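Local coordinates for protein transcriptional regulator, LYSR family (PDB 4AB5) that probably regulates transcription of methionine biosynthesis genes as a MetR-like DNA-binding regulator, of which this chain is the regulatory domain, at residues G5-A13 with K195-Q203; A47-Q55 with A61-I72. All coordinates share one frame; numbering follows the deposited sequence.

Interaction 1 of 2, residues G5-A13 with K195-Q203; sequences GEAGELRIA and KSYLNNFCQ
Leu10 of the strand divides its two methyls between two side chains about one turn apart on the helix 196-203, CD1 going to Leu198 and CD2 to Phe201, a compact example of how one branched side chain can serve two neighbours. CD1 lies 3.7 Å from Leu198 CD2, the two leucines sliding past each other in opposite directions, while CD2 sits over a face of the Phe201 ring, 4.1 Å from its centroid, in a CH-pi contact. With chi1 of Phe201 at -172°, CG anti to the backbone N, the ring leans toward the strand. Its far end meets Ile12, whose CD1 comes within 3.7 Å of Phe201 CZ. Phe30 of helix 20-33 meets the same ring edge-to-face, and this helix also touches Leu10 and Ile12.

At the other end Gly8 is the hollow and Tyr197 the bump. The tyrosine OH lies 3.7 Å from Gly8 CA, on the side where a side chain would otherwise stand. Glu6 crosses Tyr197 at about a right angle, bringing its OE2 to the ring edge, 3.5 Å from CD2; its OE1 is 3.1 Å from Ser196 OG. The chemistry thus grades from polar groups ahead of the strand to hydrocarbon further in, which implies that apolar packing probably contributes most in the buried part.

Interaction 2 of 2, residues A47-Q55 with A61-I72; sequences ADPVGLLLQ and AIVSEAEKQNGI
A chi1 of 171° sets the two methyls of Val50 on separate partners: CG1 meets Ile72 and Gln69, while CG2 rests against Val63, 3.8 Å from its CG1. In Leu54, CG stands opposite the carbonyl carbon (chi1 -59°), which directs its branch at Ile72, CD2 coming 3.5 Å from Ile72 CD1. That one methyl of Ile72 is touched by three residues of the helix, since Val50 CG1 and Leu53 CB also reach it, and Leu53 and Leu54 both cross the isoleucine at about a right angle.

Nearer strand 61-63, Leu53 CD1 and Pro49 CB both lie 3.9 Å from Ala61 CB, and the CA atoms of Pro49 and Ala61 are 5.9 Å apart. Pro49 CG continues the row to Val63 CG1, 3.8 Å away. The arrangement belongs to a beta-alpha-beta crossover of the periplasmic-binding-protein-like fold: the short helix 50-54 links parallel strands 37-42 and 60-63, passing over strand 8-13, which lies between them in the sheet. After strand 60-63 the chain loops out and returns through a type II turn, Gln69 to Ile72, with Gly71 at positive phi.

Around the rim the partners become polar. The extended Gln69 lays its amide along the apolar helix surface, NE2 3.5 Å from Val50 CG1 and OE1 near Leu54 CD1. Asp48 caps the helix start, its OD1 receiving Val50 N at 3.3 Å from well above the carboxylate plane. Glu67 OE2 approaches Asp48 OD2 to 3.7 Å from the opposite direction, a pairing of like charges that could raise the proton affinity of one carboxylate, although the capping N-H might offset part of that effect on Asp48.

In the fold
Interactions 1 and 2 illustrate how one sheet can be dressed on two faces. Their centres are about 17 Å apart, and they meet where strands 8-13 and 60-63 run side by side in parallel: Ala13 O lies 3.0 Å from Ile62 N, probably a hydrogen bond, while Ala13 CB packs on Pro49. Along the chain, interaction 2 is nested within the long loop that interaction 1 closes, and helix 196-212, the last helix in the chain, packs against its first strand. Because strands 8-13 and 60-63 are neighbours in one sheet, both contacts belong to the same lobe of the LysR substrate-binding domain, which strands 72-86 and 171-189 join to the other lobe.

Interaction 1 of 2, residues G5-A13 with K195-Q203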
loop_
_atom_site.group_PDB
_atom_site.type_symbol
_atom_site.label_atom_id
_atom_site.label_comp_id
_atom_site.label_asym_id
_atom_site.label_seq_id
_atom_site.Cartn_x
_atom_site.Cartn_y
_atom_site.Cartn_z
ATOM N N GLY B 5 13.108 13.287 -29.271
ATOM C CA GLY B 5 13.845 12.928 -28.068
ATOM C C GLY B 5 14.255 11.473 -28.128
ATOM O O GLY B 5 14.207 10.867 -29.204
ATOM N N GLU B 6 14.655 10.894 -26.989
ATOM C CA GLU B 6 15.077 9.493 -26.963
ATOM C C GLU B 6 13.963 8.523 -26.552
ATOM O O GLU B 6 13.508 8.540 -25.405
ATOM C CB GLU B 6 16.352 9.301 -26.123
ATOM C CG GLU B 6 17.080 7.997 -26.408
ATOM C CD GLU B 6 18.294 7.741 -25.534
ATOM O OE1 GLU B 6 19.075 8.692 -25.296
ATOM O OE2 GLU B 6 18.480 6.576 -25.114
ATOM N N ALA B 7 13.558 7.663 -27.502
ATOM C CA ALA B 7 12.528 6.637 -27.343
ATOM C C ALA B 7 13.072 5.332 -26.725
ATOM O O ALA B 7 14.268 5.055 -26.796
ATOM C CB ALA B 7 11.875 6.355 -28.686
ATOM N N GLY B 8 12.182 4.554 -26.124
ATOM C CA GLY B 8 12.525 3.293 -25.478
ATOM C C GLY B 8 11.452 2.766 -24.540
ATOM O O GLY B 8 10.309 3.230 -24.559
ATOM N N GLU B 9 11.826 1.780 -23.712
ATOM C CA GLU B 9 10.937 1.121 -22.766
ATOM C C GLU B 9 11.642 0.895 -21.448
ATOM O O GLU B 9 12.761 0.362 -21.431
ATOM C CB GLU B 9 10.508 -0.252 -23.310
ATOM C CG GLU B 9 9.192 -0.276 -24.064
ATOM C CD GLU B 9 9.004 -1.523 -24.905
ATOM O OE1 GLU B 9 8.901 -2.629 -24.323
ATOM O OE2 GLU B 9 8.971 -1.395 -26.150
ATOM N N LEU B 10 10.972 1.272 -20.337
ATOM C CA LEU B 10 11.485 1.020 -19.003
ATOM C C LEU B 10 10.398 0.307 -18.189
ATOM O O LEU B 10 9.562 0.950 -17.558
ATOM C CB LEU B 10 12.017 2.303 -18.336
ATOM C CG LEU B 10 12.536 2.250 -16.881
ATOM C CD1 LEU B 10 13.422 1.035 -16.604
ATOM C CD2 LEU B 10 13.280 3.519 -16.539
ATOM N N ARG B 11 10.389 -1.039 -18.289
ATOM C CA ARG B 11 9.481 -1.923 -17.560
ATOM C C ARG B 11 10.240 -2.311 -16.289
ATOM O O ARG B 11 11.277 -2.982 -16.359
ATOM C CB ARG B 11 9.089 -3.156 -18.409
ATOM C CG ARG B 11 8.375 -2.809 -19.726
ATOM C CD ARG B 11 8.337 -3.968 -20.709
ATOM N NE ARG B 11 9.670 -4.340 -21.197
ATOM C CZ ARG B 11 9.945 -5.456 -21.866
ATOM N NH1 ARG B 11 8.982 -6.315 -22.162
ATOM N NH2 ARG B 11 11.187 -5.720 -22.244
ATOM N N ILE B 12 9.784 -1.780 -15.142
ATOM C CA ILE B 12 10.414 -1.989 -13.838
ATOM C C ILE B 12 9.845 -3.216 -13.128
ATOM O O ILE B 12 8.661 -3.247 -12.818
ATOM C CB ILE B 12 10.400 -0.708 -12.945
ATOM C CG1 ILE B 12 11.081 0.494 -13.653
ATOM C CG2 ILE B 12 11.083 -0.976 -11.611
ATOM C CD1 ILE B 12 10.361 1.769 -13.535
ATOM N N ALA B 13 10.700 -4.221 -12.876
ATOM C CA ALA B 13 10.338 -5.436 -12.158
ATOM C C ALA B 13 10.743 -5.256 -10.690
ATOM O O ALA B 13 11.913 -4.987 -10.387
ATOM C CB ALA B 13 11.029 -6.641 -12.770
ATOM N N LYS B 195 22.454 2.069 -22.565
ATOM C CA LYS B 195 21.229 2.872 -22.537
ATOM C C LYS B 195 21.264 3.912 -21.413
ATOM O O LYS B 195 21.228 3.554 -20.233
ATOM C CB LYS B 195 19.970 1.982 -22.429
ATOM C CG LYS B 195 19.958 0.771 -23.366
ATOM C CD LYS B 195 18.778 0.767 -24.320
ATOM C CE LYS B 195 18.739 -0.510 -25.119
ATOM N NZ LYS B 195 17.678 -0.484 -26.157
ATOM N N SER B 196 21.340 5.197 -21.796
ATOM C CA SER B 196 21.434 6.365 -20.917
ATOM C C SER B 196 20.327 6.486 -19.887
ATOM O O SER B 196 20.632 6.728 -18.718
ATOM C CB SER B 196 21.530 7.646 -21.743
ATOM O OG SER B 196 20.483 7.755 -22.697
ATOM N N TYR B 197 19.055 6.304 -20.310
ATOM C CA TYR B 197 17.889 6.428 -19.442
ATOM C C TYR B 197 17.860 5.426 -18.311
ATOM O O TYR B 197 17.431 5.782 -17.211
ATOM C CB TYR B 197 16.569 6.450 -20.220
ATOM C CG TYR B 197 16.316 5.260 -21.117
ATOM C CD1 TYR B 197 15.720 4.100 -20.621
ATOM C CD2 TYR B 197 16.563 5.331 -22.485
ATOM C CE1 TYR B 197 15.456 3.009 -21.449
ATOM C CE2 TYR B 197 16.279 4.257 -23.327
ATOM C CZ TYR B 197 15.738 3.091 -22.803
ATOM O OH TYR B 197 15.467 2.020 -23.621
ATOM N N LEU B 198 18.330 4.181 -18.574
ATOM C CA LEU B 198 18.409 3.116 -17.572
ATOM C C LEU B 198 19.374 3.544 -16.486
ATOM O O LEU B 198 19.028 3.492 -15.311
ATOM C CB LEU B 198 18.870 1.782 -18.194
ATOM C CG LEU B 198 17.901 1.077 -19.143
ATOM C CD1 LEU B 198 18.502 -0.202 -19.652
ATOM C CD2 LEU B 198 16.569 0.766 -18.460
ATOM N N ASN B 199 20.550 4.039 -16.890
ATOM C CA ASN B 199 21.582 4.551 -16.006
ATOM C C ASN B 199 21.099 5.789 -15.266
ATOM O O ASN B 199 21.351 5.908 -14.067
ATOM C CB ASN B 199 22.864 4.836 -16.789
ATOM C CG ASN B 199 24.079 4.194 -16.206
ATOM O OD1 ASN B 199 24.985 4.871 -15.722
ATOM N ND2 ASN B 199 24.075 2.874 -16.085
ATOM N N ASN B 200 20.367 6.686 -15.973
ATOM C CA ASN B 200 19.833 7.903 -15.381
ATOM C C ASN B 200 18.702 7.609 -14.387
ATOM O O ASN B 200 18.562 8.340 -13.406
ATOM C CB ASN B 200 19.460 8.925 -16.449
ATOM C CG ASN B 200 19.015 10.242 -15.894
ATOM O OD1 ASN B 200 19.741 10.961 -15.193
ATOM N ND2 ASN B 200 17.769 10.536 -16.136
ATOM N N PHE B 201 17.929 6.520 -14.601
ATOM C CA PHE B 201 16.877 6.140 -13.653
ATOM C C PHE B 201 17.492 5.719 -12.312
ATOM O O PHE B 201 16.944 6.037 -11.259
ATOM C CB PHE B 201 15.964 5.030 -14.204
ATOM C CG PHE B 201 14.766 4.743 -13.331
ATOM C CD1 PHE B 201 13.817 5.726 -13.079
ATOM C CD2 PHE B 201 14.579 3.482 -12.772
ATOM C CE1 PHE B 201 12.706 5.455 -12.272
ATOM C CE2 PHE B 201 13.463 3.207 -11.968
ATOM C CZ PHE B 201 12.540 4.199 -11.711
ATOM N N CYS B 202 18.654 5.043 -12.361
ATOM C CA CYS B 202 19.384 4.601 -11.172
ATOM C C CYS B 202 19.995 5.764 -10.421
ATOM O O CYS B 202 19.967 5.766 -9.184
ATOM C CB CYS B 202 20.425 3.557 -11.528
ATOM S SG CYS B 202 19.739 2.102 -12.346
ATOM N N GLN B 203 20.509 6.775 -11.150
ATOM C CA GLN B 203 21.054 7.965 -10.496
ATOM C C GLN B 203 19.963 8.831 -9.860
ATOM O O GLN B 203 20.225 9.450 -8.833
ATOM C CB GLN B 203 22.081 8.741 -11.340
ATOM C CG GLN B 203 21.560 9.437 -12.584
ATOM C CD GLN B 203 22.679 10.042 -13.401
ATOM O OE1 GLN B 203 23.420 10.919 -12.938
ATOM N NE2 GLN B 203 22.820 9.596 -14.643
#

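Interaction 2 of 2, residues A47-Q55 with A61-I72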
loop_
_atom_site.group_PDB
_atom_site.type_symbol
_atom_site.label_atom_id
_atom_site.label_comp_id
_atom_site.label_asym_id
_atom_site.label_seq_id
_atom_site.Cartn_x
_atom_site.Cartn_y
_atom_site.Cartn_z
ATOM N N ALA B 47 8.350 -13.931 -7.126
ATOM C CA ALA B 47 9.572 -14.622 -7.531
ATOM C C ALA B 47 10.642 -13.634 -8.012
ATOM O O ALA B 47 10.330 -12.472 -8.286
ATOM C CB ALA B 47 9.251 -15.625 -8.627
ATOM N N ASP B 48 11.902 -14.115 -8.121
ATOM C CA ASP B 48 13.092 -13.375 -8.566
ATOM C C ASP B 48 12.836 -12.539 -9.831
ATOM O O ASP B 48 12.550 -13.119 -10.887
ATOM C CB ASP B 48 14.275 -14.350 -8.791
ATOM C CG ASP B 48 15.668 -13.744 -8.921
ATOM O OD1 ASP B 48 15.790 -12.495 -8.875
ATOM O OD2 ASP B 48 16.643 -14.520 -9.042
ATOM N N PRO B 49 12.941 -11.183 -9.752
ATOM C CA PRO B 49 12.733 -10.375 -10.965
ATOM C C PRO B 49 13.859 -10.420 -12.005
ATOM O O PRO B 49 13.679 -9.889 -13.098
ATOM C CB PRO B 49 12.480 -8.967 -10.418
ATOM C CG PRO B 49 13.165 -8.918 -9.108
ATOM C CD PRO B 49 13.254 -10.330 -8.579
ATOM N N VAL B 50 15.005 -11.054 -11.681
ATOM C CA VAL B 50 16.157 -11.192 -12.582
ATOM C C VAL B 50 15.777 -12.056 -13.813
ATOM O O VAL B 50 16.222 -11.776 -14.933
ATOM C CB VAL B 50 17.428 -11.698 -11.833
ATOM C CG1 VAL B 50 18.562 -12.057 -12.798
ATOM C CG2 VAL B 50 17.910 -10.666 -10.818
ATOM N N GLY B 51 14.928 -13.061 -13.583
ATOM C CA GLY B 51 14.439 -13.958 -14.622
ATOM C C GLY B 51 13.703 -13.226 -15.723
ATOM O O GLY B 51 13.912 -13.510 -16.901
ATOM N N LEU B 52 12.872 -12.240 -15.336
ATOM C CA LEU B 52 12.087 -11.406 -16.251
ATOM C C LEU B 52 12.978 -10.629 -17.226
ATOM O O LEU B 52 12.580 -10.437 -18.374
ATOM C CB LEU B 52 11.190 -10.435 -15.489
ATOM C CG LEU B 52 9.924 -10.956 -14.791
ATOM C CD1 LEU B 52 9.432 -9.929 -13.848
ATOM C CD2 LEU B 52 8.789 -11.347 -15.750
ATOM N N LEU B 53 14.184 -10.206 -16.775
ATOM C CA LEU B 53 15.181 -9.492 -17.597
ATOM C C LEU B 53 15.704 -10.409 -18.694
ATOM O O LEU B 53 15.726 -10.017 -19.862
ATOM C CB LEU B 53 16.372 -8.978 -16.753
ATOM C CG LEU B 53 16.094 -7.982 -15.638
ATOM C CD1 LEU B 53 17.311 -7.805 -14.769
ATOM C CD2 LEU B 53 15.687 -6.650 -16.194
ATOM N N LEU B 54 16.093 -11.645 -18.316
ATOM C CA LEU B 54 16.590 -12.674 -19.230
ATOM C C LEU B 54 15.505 -13.004 -20.251
ATOM O O LEU B 54 15.801 -13.155 -21.431
ATOM C CB LEU B 54 16.973 -13.948 -18.452
ATOM C CG LEU B 54 18.045 -13.833 -17.363
ATOM C CD1 LEU B 54 18.029 -15.055 -16.462
ATOM C CD2 LEU B 54 19.420 -13.677 -17.956
ATOM N N GLN B 55 14.240 -13.043 -19.795
ATOM C CA GLN B 55 13.069 -13.346 -20.613
ATOM C C GLN B 55 12.543 -12.163 -21.443
ATOM O O GLN B 55 11.552 -12.333 -22.155
ATOM C CB GLN B 55 11.960 -13.949 -19.742
ATOM C CG GLN B 55 12.246 -15.377 -19.313
ATOM C CD GLN B 55 11.273 -15.886 -18.281
ATOM O OE1 GLN B 55 10.320 -15.209 -17.883
ATOM N NE2 GLN B 55 11.497 -17.104 -17.824
ATOM N N ALA B 61 15.385 -4.301 -12.913
ATOM C CA ALA B 61 14.876 -4.976 -11.726
ATOM C C ALA B 61 15.494 -4.451 -10.429
ATOM O O ALA B 61 16.707 -4.251 -10.365
ATOM C CB ALA B 61 15.094 -6.477 -11.839
ATOM N N ILE B 62 14.650 -4.228 -9.398
ATOM C CA ILE B 62 15.086 -3.809 -8.064
ATOM C C ILE B 62 15.302 -5.111 -7.289
ATOM O O ILE B 62 14.366 -5.908 -7.141
ATOM C CB ILE B 62 14.064 -2.849 -7.376
ATOM C CG1 ILE B 62 13.752 -1.585 -8.237
ATOM C CG2 ILE B 62 14.467 -2.491 -5.933
ATOM C CD1 ILE B 62 14.978 -0.639 -8.694
ATOM N N VAL B 63 16.561 -5.361 -6.868
ATOM C CA VAL B 63 16.952 -6.596 -6.187
ATOM C C VAL B 63 17.716 -6.364 -4.865
ATOM O O VAL B 63 18.394 -5.346 -4.714
ATOM C CB VAL B 63 17.703 -7.563 -7.152
ATOM C CG1 VAL B 63 16.774 -8.098 -8.251
ATOM C CG2 VAL B 63 18.956 -6.911 -7.751
ATOM N N SER B 64 17.600 -7.335 -3.925
ATOM C CA SER B 64 18.242 -7.347 -2.600
ATOM C C SER B 64 19.625 -8.023 -2.588
ATOM O O SER B 64 20.306 -8.008 -1.557
ATOM C CB SER B 64 17.331 -8.004 -1.572
ATOM O OG SER B 64 16.184 -7.201 -1.363
ATOM N N GLU B 65 20.039 -8.603 -3.723
ATOM C CA GLU B 65 21.336 -9.257 -3.856
ATOM C C GLU B 65 21.900 -9.126 -5.277
ATOM O O GLU B 65 21.147 -9.089 -6.255
ATOM C CB GLU B 65 21.325 -10.713 -3.333
ATOM C CG GLU B 65 20.524 -11.708 -4.157
ATOM C CD GLU B 65 19.056 -11.825 -3.800
ATOM O OE1 GLU B 65 18.288 -10.890 -4.122
ATOM O OE2 GLU B 65 18.670 -12.870 -3.227
ATOM N N ALA B 66 23.226 -9.009 -5.368
ATOM C CA ALA B 66 23.956 -8.835 -6.620
ATOM C C ALA B 66 24.670 -10.157 -6.996
ATOM O O ALA B 66 25.888 -10.199 -7.213
ATOM C CB ALA B 66 24.945 -7.686 -6.482
ATOM N N GLU B 67 23.868 -11.240 -7.056
ATOM C CA GLU B 67 24.272 -12.606 -7.409
ATOM C C GLU B 67 24.815 -12.619 -8.838
ATOM O O GLU B 67 24.045 -12.444 -9.787
ATOM C CB GLU B 67 23.077 -13.585 -7.236
ATOM C CG GLU B 67 21.720 -13.030 -7.689
ATOM C CD GLU B 67 20.445 -13.644 -7.129
ATOM O OE1 GLU B 67 20.475 -14.806 -6.660
ATOM O OE2 GLU B 67 19.401 -12.951 -7.175
ATOM N N LYS B 68 26.155 -12.748 -8.981
ATOM C CA LYS B 68 26.824 -12.744 -10.279
ATOM C C LYS B 68 26.145 -13.726 -11.237
ATOM O O LYS B 68 26.172 -14.936 -11.028
ATOM C CB LYS B 68 28.338 -12.989 -10.138
ATOM C CG LYS B 68 29.102 -12.980 -11.463
ATOM C CD LYS B 68 30.610 -12.999 -11.251
ATOM C CE LYS B 68 31.337 -12.936 -12.571
ATOM N NZ LYS B 68 32.792 -12.678 -12.399
ATOM N N GLN B 69 25.442 -13.165 -12.220
ATOM C CA GLN B 69 24.696 -13.904 -13.220
ATOM C C GLN B 69 25.012 -13.376 -14.619
ATOM O O GLN B 69 24.991 -12.161 -14.859
ATOM C CB GLN B 69 23.193 -13.819 -12.924
ATOM C CG GLN B 69 22.323 -14.572 -13.923
ATOM C CD GLN B 69 21.038 -15.124 -13.365
ATOM O OE1 GLN B 69 20.322 -15.842 -14.057
ATOM N NE2 GLN B 69 20.695 -14.807 -12.118
ATOM N N ASN B 70 25.278 -14.316 -15.536
ATOM C CA ASN B 70 25.595 -14.068 -16.940
ATOM C C ASN B 70 24.415 -13.422 -17.679
ATOM O O ASN B 70 23.266 -13.834 -17.504
ATOM C CB ASN B 70 26.015 -15.366 -17.608
ATOM C CG ASN B 70 26.638 -15.161 -18.950
ATOM O OD1 ASN B 70 26.108 -15.601 -19.969
ATOM N ND2 ASN B 70 27.767 -14.471 -18.980
ATOM N N GLY B 71 24.721 -12.397 -18.473
ATOM C CA GLY B 71 23.729 -11.643 -19.225
ATOM C C GLY B 71 23.018 -10.605 -18.382
ATOM O O GLY B 71 22.030 -10.021 -18.824
ATOM N N ILE B 72 23.528 -10.362 -17.167
ATOM C CA ILE B 72 22.976 -9.407 -16.219
ATOM C C ILE B 72 24.060 -8.585 -15.509
ATOM O O ILE B 72 25.063 -9.139 -15.051
ATOM C CB ILE B 72 21.892 -10.058 -15.288
ATOM C CG1 ILE B 72 20.495 -9.631 -15.730
ATOM C CG2 ILE B 72 22.073 -9.735 -13.819
ATOM C CD1 ILE B 72 19.657 -10.693 -16.108
#